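Local coordinates for protein glutamate--tRNA ligase (Methanothermobacter thermautotrophicus, PDB 3AII) that probably charges tRNA(Glu) with glutamate by way of an ATP-activated Glu-AMP intermediate, as a non-discriminating archaeal class I synthetase, at residues A[401-405]-A[519-523]; A[422-426]-A[461-465]; A[439-443]-A[492-496]. One frame throughout, in Å; residues are numbered along the deposited sequence. Where two conformers were deposited one is given.

Overall arrangement
All three contacts lie in the anticodon-binding part of the enzyme, two neighbouring beta-barrels, the strands of one inserted in sequence between those of the other. Contact 1 ties strand 402-408 of one barrel to the loop after strand 511-516. Contacts 2 and 3, with centres about 8 Å apart, hold the two-stranded ribbon 422-427/437-442 against the other barrel, and a probable hydrogen bond from L440 N to V424 O (2.8 Å) joins the ribbon strands. Contact 3 is buried and wholly apolar in its side-chain packing; contacts 1 and 2 are partly buried and combine hydrophobic packing with an arginine-carboxylate salt bridge. F405 of contact 1 links all three, meeting R426, I461, L440 and W493.

Contact 1 (A[401-405]-A[519-523]); sequences ARRYF and DASEL
Segment 401-405 is extended and lies on strand 402-408, while 519-522 finishes a 3-10 turn, with E522 N hydrogen-bonded to D519 O and L523 N to A520 O (both 2.9 Å); L523 then extends (phi/psi -74/150). The backbones come nearest at Y404 and A520, whose CA atoms are 6.7 Å apart. Beyond A401, R402 directs its CA-CB bond toward the turn and adopts m, t, p for chi1 to chi3. This brings R402 NH1 to E522 OE2 at 2.7 Å (N-H...O 157°), a salt bridge lying near the guanidinium plane, while R402 NE donates to Y404 OH at 2.9 Å. R403 points out of reach of the turn, and its NH2 is hydrogen-bonded to P427 O. The fold here is a closed six-stranded barrel of the anticodon-binding region: strand 402-408 lies between strands 511-516 and 528-531, and the turn belongs to the connection between those two neighbours. Y404, the residue most covered, also points toward the turn (chi1 m, chi2 -87°). Its OH donates a very short hydrogen bond of 2.5 Å to E522 OE2, so that this one carboxylate oxygen receives both the arginine and the phenol; E522 reaches it with chi1 p and chi2 t. A520 CB, 4.1 Å from Y404 CD1, and L523 CD1, 4.3 Å from the ring centroid in an off-centre CH-pi contact, cover the same ring face. Y404 CE1 also packs 3.7 Å from D519 C, and L523 CD2 lies 3.5 Å from Y404 OH. F405 meets W493, and its N is hydrogen-bonded to E517 OE2.

Contact 2 (A[422-426]-A[461-465]); sequences VRVER and IDAVN
D462, V424 and R426 bury the most surface here, where strand 422-426 runs past segment 461-465, the turn and the start of the strand after it, in roughly the opposite direction. The backbones are nearest at V424 and A463 (CA-CA 6.0 Å), and no backbone hydrogen bond joins the two segments. D462 has left-handed backbone angles (phi/psi 64/9) and its CA-CB bond points toward the strand; with chi1 m, its OD2 accepts a hydrogen bond from R426 NH2 at 2.9 Å (N-H...O 159°), forming a salt bridge. R426 reaches it with chi1 to chi3 all t and chi4 at 83°. I461 CG2 sits over one guanidinium face, 3.3 Å from R426 NH2, whereas D462 OD2 lies at its edge. R426 NH1 forms a second salt bridge with E532; R403, close by with the same charge, makes a long, weak ion pair with E532. The turn is the tight connection of a beta-hairpin, strands 456-460 and 464-469, in one barrel of the anticodon-binding region; A463 and V464 both face L460 as a classic beta bulge. Strand 422-427 pairs instead with 437-442; this ribbon packs on the hairpin through its side chains. V424 (chi1 t) fills the middle of the interface: its CG1 is 3.4 Å from D462 O and 3.6 Å from D462 CB, and its CG2 is 3.7 Å from A463 CB. W493 touches both V424 and A463. At the strand's start V422 CG2 meets V464 CG1 (4.1 Å). R423 and E425 point away, joined by a salt bridge (R423 NH1 to E425 OE2, 2.9 Å).

Contact 3 (A[439-443]-A[492-496]); sequences VLELR and HWVPA
A two-stranded antiparallel ribbon packs here on the end of strand 489-495, part of a six-stranded barrel in the anticodon-binding region. Strand 437-442, through residues 439-442, is the ribbon member involved, and no hydrogen bond crosses to 492-496, so the join is made by packing, mostly of apolar side chains. The backbones come closest at L442 and P495, with CA atoms 5.7 Å apart. H492 is extended (phi/psi -81/166) and out of reach. W493 follows, nearly fully extended (-166/158), with chi1 p and chi2 -78°, its CA-CB bond toward the ribbon. The far corner of its indole, CH2, lies 3.8 Å from L440 CB and 4.0 Å from L442 CB; L440, with chi1 m and chi2 t, lays CD1 over one ring face. At its polar end, W493 NE1 is hydrogen-bonded to I461 O, which fixes the ring to the neighbouring hairpin turn; F405 meets the same ring with planes inclined at about 45°. V494 points away from the ribbon. P495 (phi/psi -56/133) points toward it again: P495 CG lies 4.1 Å from L440 CB, and P495 CB lies 3.5 Å from E441 O.

Contact 1 (A[401-405]-A[519-523])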
loop_
_atom_site.group_PDB
_atom_site.type_symbol
_atom_site.label_atom_id
_atom_site.label_comp_id
_atom_site.label_asym_id
_atom_site.label_seq_id
_atom_site.Cartn_x
_atom_site.Cartn_y
_atom_site.Cartn_z
ATOM N N ALA A 401 6.662 17.154 -14.628
ATOM C CA ALA A 401 6.994 17.806 -13.363
ATOM C C ALA A 401 7.835 19.074 -13.573
ATOM O O ALA A 401 8.880 19.030 -14.232
ATOM C CB ALA A 401 7.732 16.832 -12.436
ATOM N N ARG A 402 7.401 20.189 -12.986
ATOM C CA ARG A 402 8.120 21.462 -13.106
ATOM C C ARG A 402 9.479 21.359 -12.423
ATOM O O ARG A 402 9.602 20.715 -11.377
ATOM C CB ARG A 402 7.312 22.605 -12.471
ATOM C CG ARG A 402 5.957 22.820 -13.133
ATOM C CD ARG A 402 5.061 23.747 -12.304
ATOM N NE ARG A 402 5.452 25.150 -12.405
ATOM C CZ ARG A 402 4.902 26.026 -13.244
ATOM N NH1 ARG A 402 5.326 27.282 -13.267
ATOM N NH2 ARG A 402 3.929 25.644 -14.067
ATOM N N ARG A 403 10.472 22.008 -13.012
ATOM C CA ARG A 403 11.848 21.927 -12.526
ATOM C C ARG A 403 12.268 23.145 -11.715
ATOM O O ARG A 403 12.055 24.285 -12.132
ATOM C CB ARG A 403 12.816 21.765 -13.697
ATOM C CG ARG A 403 12.641 20.469 -14.482
ATOM C CD ARG A 403 13.749 20.342 -15.526
ATOM N NE ARG A 403 13.945 21.572 -16.281
ATOM C CZ ARG A 403 14.908 21.735 -17.186
ATOM N NH1 ARG A 403 15.743 20.736 -17.432
ATOM N NH2 ARG A 403 15.046 22.880 -17.835
ATOM N N TYR A 404 12.905 22.893 -10.567
ATOM C CA TYR A 404 13.474 23.958 -9.741
ATOM C C TYR A 404 14.838 23.540 -9.191
ATOM O O TYR A 404 15.116 22.340 -9.061
ATOM C CB TYR A 404 12.540 24.273 -8.567
ATOM C CG TYR A 404 11.156 24.702 -9.007
ATOM C CD1 TYR A 404 10.884 26.036 -9.290
ATOM C CD2 TYR A 404 10.150 23.767 -9.198
ATOM C CE1 TYR A 404 9.619 26.432 -9.717
ATOM C CE2 TYR A 404 8.888 24.152 -9.628
ATOM C CZ TYR A 404 8.633 25.483 -9.875
ATOM O OH TYR A 404 7.373 25.844 -10.314
ATOM N N PHE A 405 15.657 24.528 -8.828
ATOM C CA PHE A 405 16.933 24.278 -8.137
ATOM C C PHE A 405 16.728 24.370 -6.624
ATOM O O PHE A 405 16.398 25.446 -6.109
ATOM C CB PHE A 405 17.990 25.317 -8.539
ATOM C CG PHE A 405 18.529 25.159 -9.943
ATOM C CD1 PHE A 405 18.500 23.928 -10.588
ATOM C CD2 PHE A 405 19.092 26.246 -10.600
ATOM C CE1 PHE A 405 19.009 23.791 -11.890
ATOM C CE2 PHE A 405 19.604 26.108 -11.894
ATOM C CZ PHE A 405 19.572 24.882 -12.524
ATOM N N ASP A 519 11.077 31.122 -7.793
ATOM C CA ASP A 519 9.868 30.669 -8.485
ATOM C C ASP A 519 9.099 29.534 -7.811
ATOM O O ASP A 519 7.908 29.347 -8.058
ATOM C CB ASP A 519 10.188 30.286 -9.928
ATOM C CG ASP A 519 10.234 31.482 -10.846
ATOM O OD1 ASP A 519 9.459 32.442 -10.620
ATOM O OD2 ASP A 519 11.048 31.463 -11.796
ATOM N N ALA A 520 9.774 28.762 -6.969
ATOM C CA ALA A 520 9.134 27.694 -6.237
ATOM C C ALA A 520 7.948 28.217 -5.428
ATOM O O ALA A 520 7.027 27.475 -5.138
ATOM C CB ALA A 520 10.151 26.996 -5.331
ATOM N N SER A 521 7.972 29.502 -5.082
ATOM C CA SER A 521 6.866 30.088 -4.317
ATOM C C SER A 521 5.529 30.041 -5.056
ATOM O O SER A 521 4.473 30.207 -4.442
ATOM C CB SER A 521 7.189 31.532 -3.898
ATOM O OG SER A 521 7.338 32.374 -5.022
ATOM N N GLU A 522 5.572 29.819 -6.371
ATOM C CA GLU A 522 4.351 29.642 -7.173
ATOM C C GLU A 522 3.646 28.291 -6.965
ATOM O O GLU A 522 2.498 28.104 -7.381
ATOM C CB GLU A 522 4.668 29.825 -8.666
ATOM C CG GLU A 522 5.348 28.603 -9.309
ATOM C CD GLU A 522 5.971 28.922 -10.658
ATOM O OE1 GLU A 522 5.615 29.959 -11.254
ATOM O OE2 GLU A 522 6.821 28.138 -11.127
ATOM N N LEU A 523 4.336 27.340 -6.336
ATOM C CA LEU A 523 3.788 26.003 -6.161
ATOM C C LEU A 523 2.694 25.971 -5.104
ATOM O O LEU A 523 2.701 26.769 -4.159
ATOM C CB LEU A 523 4.899 25.030 -5.764
ATOM C CG LEU A 523 6.012 24.882 -6.804
ATOM C CD1 LEU A 523 7.251 24.229 -6.195
ATOM C CD2 LEU A 523 5.483 24.092 -8.002
#

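Contact 2 (A[422-426]-A[461-465])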
loop_
_atom_site.group_PDB
_atom_site.type_symbol
_atom_site.label_atom_id
_atom_site.label_comp_id
_atom_site.label_asym_id
_atom_site.label_seq_id
_atom_site.Cartn_x
_atom_site.Cartn_y
_atom_site.Cartn_z
ATOM N N VAL A 422 24.457 38.624 -14.363
ATOM C CA VAL A 422 24.110 37.729 -15.450
ATOM C C VAL A 422 22.678 37.267 -15.238
ATOM O O VAL A 422 22.347 36.744 -14.181
ATOM C CB VAL A 422 25.008 36.487 -15.438
ATOM C CG1 VAL A 422 24.612 35.526 -16.544
ATOM C CG2 VAL A 422 26.487 36.904 -15.566
ATOM N N ARG A 423 21.834 37.478 -16.241
ATOM C CA ARG A 423 20.457 37.016 -16.191
ATOM C C ARG A 423 20.360 35.688 -16.914
ATOM O O ARG A 423 20.716 35.571 -18.089
ATOM C CB ARG A 423 19.518 38.062 -16.809
ATOM C CG ARG A 423 18.039 37.676 -16.728
ATOM C CD ARG A 423 17.167 38.761 -17.370
ATOM N NE ARG A 423 17.244 38.671 -18.820
ATOM C CZ ARG A 423 16.563 37.797 -19.551
ATOM N NH1 ARG A 423 15.716 36.944 -18.972
ATOM N NH2 ARG A 423 16.722 37.785 -20.872
ATOM N N VAL A 424 19.909 34.678 -16.184
ATOM C CA VAL A 424 19.863 33.317 -16.677
ATOM C C VAL A 424 18.408 32.905 -16.931
ATOM O O VAL A 424 17.555 33.154 -16.089
ATOM C CB VAL A 424 20.470 32.367 -15.626
ATOM C CG1 VAL A 424 20.399 30.927 -16.107
ATOM C CG2 VAL A 424 21.916 32.773 -15.304
ATOM N N GLU A 425 18.119 32.292 -18.082
ATOM C CA GLU A 425 16.809 31.659 -18.285
ATOM C C GLU A 425 16.932 30.154 -18.433
ATOM O O GLU A 425 17.793 29.655 -19.165
ATOM C CB GLU A 425 16.056 32.206 -19.515
ATOM C CG GLU A 425 15.559 33.630 -19.380
ATOM C CD GLU A 425 14.364 33.963 -20.299
ATOM O OE1 GLU A 425 13.871 33.087 -21.047
ATOM O OE2 GLU A 425 13.910 35.125 -20.268
ATOM N N ARG A 426 16.033 29.433 -17.773
ATOM C CA ARG A 426 16.012 27.987 -17.857
ATOM C C ARG A 426 14.560 27.502 -17.850
ATOM O O ARG A 426 13.769 27.909 -16.994
ATOM C CB ARG A 426 16.803 27.377 -16.693
ATOM C CG ARG A 426 16.807 25.843 -16.677
ATOM C CD ARG A 426 17.878 25.320 -15.703
ATOM N NE ARG A 426 17.966 23.860 -15.710
ATOM C CZ ARG A 426 18.657 23.143 -16.594
ATOM N NH1 ARG A 426 18.672 21.817 -16.507
ATOM N NH2 ARG A 426 19.323 23.742 -17.568
ATOM N N ILE A 461 24.791 25.847 -13.557
ATOM C CA ILE A 461 23.983 25.495 -14.730
ATOM C C ILE A 461 23.399 26.714 -15.442
ATOM O O ILE A 461 22.776 27.560 -14.814
ATOM C CB ILE A 461 22.878 24.498 -14.367
ATOM C CG1 ILE A 461 23.504 23.143 -14.004
ATOM C CG2 ILE A 461 21.851 24.365 -15.522
ATOM C CD1 ILE A 461 22.527 22.173 -13.367
ATOM N N ASP A 462 23.635 26.796 -16.755
ATOM C CA ASP A 462 23.141 27.898 -17.584
ATOM C C ASP A 462 23.696 29.291 -17.255
ATOM O O ASP A 462 23.240 30.289 -17.822
ATOM C CB ASP A 462 21.603 27.925 -17.574
ATOM C CG ASP A 462 21.001 26.797 -18.395
ATOM O OD1 ASP A 462 21.730 26.213 -19.224
ATOM O OD2 ASP A 462 19.802 26.494 -18.223
ATOM N N ALA A 463 24.707 29.371 -16.386
ATOM C CA ALA A 463 25.137 30.662 -15.867
ATOM C C ALA A 463 26.600 31.001 -16.162
ATOM O O ALA A 463 26.895 31.677 -17.146
ATOM C CB ALA A 463 24.848 30.739 -14.360
ATOM N N VAL A 464 27.509 30.537 -15.311
ATOM C CA VAL A 464 28.923 30.909 -15.442
ATOM C C VAL A 464 29.798 29.754 -15.012
ATOM O O VAL A 464 29.334 28.830 -14.356
ATOM C CB VAL A 464 29.297 32.127 -14.564
ATOM C CG1 VAL A 464 28.609 33.392 -15.066
ATOM C CG2 VAL A 464 28.964 31.850 -13.096
ATOM N N ASN A 465 31.079 29.814 -15.360
ATOM C CA ASN A 465 32.031 28.799 -14.928
ATOM C C ASN A 465 32.913 29.401 -13.841
ATOM O O ASN A 465 33.345 30.541 -13.958
ATOM C CB ASN A 465 32.898 28.356 -16.110
ATOM C CG ASN A 465 32.069 28.015 -17.333
ATOM O OD1 ASN A 465 31.051 27.338 -17.226
ATOM N ND2 ASN A 465 32.494 28.496 -18.502
#

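Contact 3 (A[439-443]-A[492-496])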
loop_
_atom_site.group_PDB
_atom_site.type_symbol
_atom_site.label_atom_id
_atom_site.label_comp_id
_atom_site.label_asym_id
_atom_site.label_seq_id
_atom_site.Cartn_x
_atom_site.Cartn_y
_atom_site.Cartn_z
ATOM N N VAL A 439 13.700 32.710 -14.507
ATOM C CA VAL A 439 14.728 33.717 -14.706
ATOM C C VAL A 439 15.455 33.854 -13.404
ATOM O O VAL A 439 14.861 34.189 -12.375
ATOM C CB VAL A 439 14.135 35.072 -15.118
ATOM C CG1 VAL A 439 15.242 36.088 -15.377
ATOM C CG2 VAL A 439 13.270 34.878 -16.363
ATOM N N LEU A 440 16.742 33.556 -13.447
ATOM C CA LEU A 440 17.587 33.605 -12.262
ATOM C C LEU A 440 18.597 34.715 -12.441
ATOM O O LEU A 440 19.306 34.759 -13.446
ATOM C CB LEU A 440 18.330 32.288 -12.093
ATOM C CG LEU A 440 17.443 31.057 -11.907
ATOM C CD1 LEU A 440 18.264 29.821 -11.624
ATOM C CD2 LEU A 440 16.484 31.301 -10.773
ATOM N N GLU A 441 18.657 35.610 -11.465
ATOM C CA GLU A 441 19.537 36.755 -11.554
ATOM C C GLU A 441 20.797 36.524 -10.716
ATOM O O GLU A 441 20.759 36.590 -9.486
ATOM C CB GLU A 441 18.814 38.017 -11.082
ATOM C CG GLU A 441 17.520 38.325 -11.824
ATOM C CD GLU A 441 17.734 39.030 -13.151
ATOM O OE1 GLU A 441 18.911 39.209 -13.571
ATOM O OE2 GLU A 441 16.711 39.419 -13.769
ATOM N N LEU A 442 21.907 36.249 -11.386
ATOM C CA LEU A 442 23.181 36.085 -10.701
ATOM C C LEU A 442 23.828 37.465 -10.550
ATOM O O LEU A 442 24.144 38.119 -11.547
ATOM C CB LEU A 442 24.080 35.155 -11.520
ATOM C CG LEU A 442 25.535 35.120 -11.054
ATOM C CD1 LEU A 442 25.607 34.501 -9.672
ATOM C CD2 LEU A 442 26.409 34.361 -12.051
ATOM N N ARG A 443 23.998 37.919 -9.310
ATOM C CA ARG A 443 24.461 39.295 -9.063
ATOM C C ARG A 443 25.772 39.333 -8.300
ATOM O O ARG A 443 26.610 40.213 -8.531
ATOM C CB ARG A 443 23.419 40.101 -8.278
ATOM C CG ARG A 443 22.222 40.559 -9.083
ATOM C CD ARG A 443 21.254 41.348 -8.211
ATOM N NE ARG A 443 21.837 42.597 -7.723
ATOM C CZ ARG A 443 21.222 43.435 -6.895
ATOM N NH1 ARG A 443 20.000 43.160 -6.455
ATOM N NH2 ARG A 443 21.828 44.551 -6.504
ATOM N N HIS A 492 23.905 22.680 -9.655
ATOM C CA HIS A 492 22.754 23.567 -9.505
ATOM C C HIS A 492 23.082 24.600 -8.439
ATOM O O HIS A 492 24.070 24.456 -7.703
ATOM C CB HIS A 492 21.448 22.801 -9.223
ATOM C CG HIS A 492 21.491 21.921 -8.011
ATOM N ND1 HIS A 492 22.255 20.779 -7.946
ATOM C CD2 HIS A 492 20.814 21.988 -6.836
ATOM C CE1 HIS A 492 22.072 20.191 -6.774
ATOM N NE2 HIS A 492 21.201 20.907 -6.083
ATOM N N TRP A 493 22.280 25.652 -8.377
ATOM C CA TRP A 493 22.638 26.841 -7.605
ATOM C C TRP A 493 21.417 27.732 -7.414
ATOM O O TRP A 493 20.442 27.643 -8.168
ATOM C CB TRP A 493 23.772 27.613 -8.312
ATOM C CG TRP A 493 23.357 28.099 -9.673
ATOM C CD1 TRP A 493 23.267 27.358 -10.826
ATOM C CD2 TRP A 493 22.918 29.415 -10.005
ATOM N NE1 TRP A 493 22.824 28.162 -11.866
ATOM C CE2 TRP A 493 22.598 29.421 -11.380
ATOM C CE3 TRP A 493 22.780 30.600 -9.277
ATOM C CZ2 TRP A 493 22.129 30.571 -12.034
ATOM C CZ3 TRP A 493 22.327 31.738 -9.930
ATOM C CH2 TRP A 493 22.012 31.712 -11.296
ATOM N N VAL A 494 21.460 28.571 -6.386
ATOM C CA VAL A 494 20.375 29.499 -6.090
ATOM C C VAL A 494 20.931 30.904 -5.828
ATOM O O VAL A 494 21.826 31.071 -4.999
ATOM C CB VAL A 494 19.586 29.039 -4.849
ATOM C CG1 VAL A 494 18.420 29.988 -4.590
ATOM C CG2 VAL A 494 19.076 27.589 -5.027
ATOM N N PRO A 495 20.413 31.923 -6.536
ATOM C CA PRO A 495 20.825 33.307 -6.270
ATOM C C PRO A 495 20.580 33.649 -4.804
ATOM O O PRO A 495 19.501 33.366 -4.284
ATOM C CB PRO A 495 19.890 34.137 -7.159
ATOM C CG PRO A 495 19.432 33.213 -8.239
ATOM C CD PRO A 495 19.449 31.816 -7.650
ATOM N N ALA A 496 21.550 34.259 -4.138
ATOM C CA ALA A 496 21.421 34.459 -2.695
ATOM C C ALA A 496 20.297 35.427 -2.327
ATOM O O ALA A 496 19.615 35.245 -1.309
ATOM C CB ALA A 496 22.735 34.926 -2.106
#